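Local coordinates for putative acetoin utilization protein, acetoin dehydrogenase (Thermus thermophilus, PDB 5AWE) that is of unknown function but, with paired CBS domains joined to an ACT domain, probably senses a small ligand, at residues Ile143-Pro148 against Ala200-Val205. Residues are numbered along the deposited sequence; the frame is centred on the assembly and turned at random.
Sequences ITVDIP and AGERVV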
loop_
_atom_site.group_PDB
_atom_site.type_symbol
_atom_site.label_atom_id
_atom_site.label_comp_id
_atom_site.label_asym_id
_atom_site.label_seq_id
_atom_site.Cartn_x
_atom_site.Cartn_y
_atom_site.Cartn_z
ATOM N N ILE A 143 48.266 7.587 22.828
ATOM C CA ILE A 143 48.734 7.955 24.158
ATOM C C ILE A 143 47.866 9.065 24.729
ATOM O O ILE A 143 47.812 10.165 24.178
ATOM C CB ILE A 143 50.213 8.441 24.111
ATOM C CG1 ILE A 143 51.104 7.338 23.527
ATOM C CG2 ILE A 143 50.700 8.826 25.517
ATOM C CD1 ILE A 143 52.550 7.755 23.325
ATOM N N THR A 144 47.179 8.774 25.826
ATOM C CA THR A 144 46.553 9.827 26.613
ATOM C C THR A 144 47.575 10.320 27.620
ATOM O O THR A 144 48.114 9.533 28.396
ATOM C CB THR A 144 45.327 9.326 27.383
ATOM O OG1 THR A 144 44.378 8.774 26.465
ATOM C CG2 THR A 144 44.673 10.475 28.133
ATOM N N VAL A 145 47.845 11.621 27.600
ATOM C CA VAL A 145 48.822 12.202 28.502
ATOM C C VAL A 145 48.313 13.519 29.066
ATOM O O VAL A 145 47.694 14.316 28.355
ATOM C CB VAL A 145 50.171 12.428 27.777
ATOM C CG1 VAL A 145 49.940 13.133 26.449
ATOM C CG2 VAL A 145 51.108 13.250 28.650
ATOM N N ASP A 146 48.566 13.731 30.354
ATOM C CA ASP A 146 48.190 14.968 31.022
ATOM C C ASP A 146 49.404 15.868 31.163
ATOM O O ASP A 146 50.374 15.521 31.843
ATOM C CB ASP A 146 47.614 14.672 32.408
ATOM C CG ASP A 146 46.232 14.055 32.344
ATOM O OD1 ASP A 146 45.546 14.221 31.311
ATOM O OD2 ASP A 146 45.827 13.401 33.325
ATOM N N ILE A 147 49.349 17.027 30.518
ATOM C CA ILE A 147 50.421 18.004 30.622
ATOM C C ILE A 147 49.885 19.213 31.364
ATOM O O ILE A 147 48.672 19.455 31.377
ATOM C CB ILE A 147 50.911 18.458 29.228
ATOM C CG1 ILE A 147 49.738 19.035 28.427
ATOM C CG2 ILE A 147 51.553 17.288 28.492
ATOM C CD1 ILE A 147 50.146 19.679 27.109
ATOM N N PRO A 148 50.773 19.984 32.006
ATOM C CA PRO A 148 50.294 21.165 32.731
ATOM C C PRO A 148 49.600 22.065 31.717
ATOM O O PRO A 148 49.982 22.084 30.548
ATOM C CB PRO A 148 51.573 21.799 33.282
ATOM C CG PRO A 148 52.576 20.697 33.284
ATOM C CD PRO A 148 52.234 19.829 32.104
ATOM N N ALA A 200 60.654 12.088 31.412
ATOM C CA ALA A 200 60.753 13.536 31.281
ATOM C C ALA A 200 59.733 14.219 32.186
ATOM O O ALA A 200 59.425 15.398 32.007
ATOM C CB ALA A 200 60.526 13.948 29.827
ATOM N N GLY A 201 59.191 13.467 33.140
ATOM C CA GLY A 201 58.283 14.037 34.122
ATOM C C GLY A 201 56.854 14.284 33.663
ATOM O O GLY A 201 56.073 14.937 34.361
ATOM N N GLU A 202 56.495 13.772 32.490
ATOM C CA GLU A 202 55.135 13.945 31.998
ATOM C C GLU A 202 54.225 12.883 32.623
ATOM O O GLU A 202 54.693 11.823 33.044
ATOM C CB GLU A 202 55.116 13.836 30.472
ATOM C CG GLU A 202 54.167 14.804 29.796
ATOM C CD GLU A 202 54.616 16.249 29.923
ATOM O OE1 GLU A 202 53.924 17.028 30.614
ATOM O OE2 GLU A 202 55.658 16.608 29.332
ATOM N N ARG A 203 52.928 13.172 32.681
ATOM C CA ARG A 203 51.993 12.307 33.390
ATOM C C ARG A 203 51.194 11.417 32.439
ATOM O O ARG A 203 50.161 11.830 31.913
ATOM C CB ARG A 203 51.033 13.156 34.227
ATOM C CG ARG A 203 50.336 12.379 35.327
ATOM C CD ARG A 203 49.293 13.213 36.055
ATOM N NE ARG A 203 48.032 12.505 36.317
ATOM C CZ ARG A 203 47.835 11.189 36.184
ATOM N NH1 ARG A 203 48.812 10.380 35.787
ATOM N NH2 ARG A 203 46.640 10.673 36.448
ATOM N N VAL A 204 51.667 10.188 32.237
ATOM C CA VAL A 204 51.113 9.315 31.207
ATOM C C VAL A 204 49.916 8.518 31.714
ATOM O O VAL A 204 50.064 7.597 32.515
ATOM C CB VAL A 204 52.185 8.331 30.673
ATOM C CG1 VAL A 204 51.572 7.400 29.629
ATOM C CG2 VAL A 204 53.349 9.108 30.062
ATOM N N VAL A 205 48.732 8.872 31.227
ATOM C CA VAL A 205 47.491 8.294 31.725
ATOM C C VAL A 205 47.277 6.861 31.241
ATOM O O VAL A 205 47.024 5.962 32.048
ATOM C CB VAL A 205 46.279 9.154 31.308
ATOM C CG1 VAL A 205 45.005 8.568 31.886
ATOM C CG2 VAL A 205 46.468 10.586 31.790
#
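Asp146 and Arg203 face each other as a hydrogen-bonded antiparallel pair, joining strand 141-148 to strand 203-209, one of the two edge strands of the four-stranded ACT-domain sheet within this chain. Asp146 N donates to Arg203 O at 2.9 Å and nearly straight (171°). The bond from Val205 N to Thr144 O is 3.0 Å long but bent, 135° at the hydrogen. Between them Val145 and Val204 form a non-hydrogen-bonded pair.

The charged contact is looser. The side chains of Asp146 and Arg203 run side by side in the same direction, their carboxylate and guanidinium planes 81° apart. Asp146 OD2 lies over a guanidinium face, 3.8 Å from Arg203 NE, so this long salt bridge rests on charge without a directed N-H. The same oxygen has a salt bridge to Arg180 on strand 178-186.

Van der Waals contacts lie on both faces. On the Asp146 face, the methyl Val205 CG2, anti to its own carbonyl carbon, packs 3.3 Å from the carboxylate oxygen Asp146 OD2, while Thr144 CG2 meets Val205 CB at 3.8 Å. On the Val145 face, which helices 153-158 and 193-199 cover, Glu202 reaches to Val145 and Ile147, oblique to their side chains. Its CG lies 3.6 Å from Val145 CG2; the bend at chi2 turns CD toward Ile147, whose methyl CG2 is 3.2 Å from the carboxylate oxygen Glu202 OE1. Gly201, with positive phi, closes helix 193-199 in a Schellman motif just before strand 203-209.

The backbone bonds thus set the register, while Asp146, probably stabilised as a carboxylate, links strand 141-148 to strand 178-186 through Arg180 and, more weakly, to strand 203-209 through Arg203.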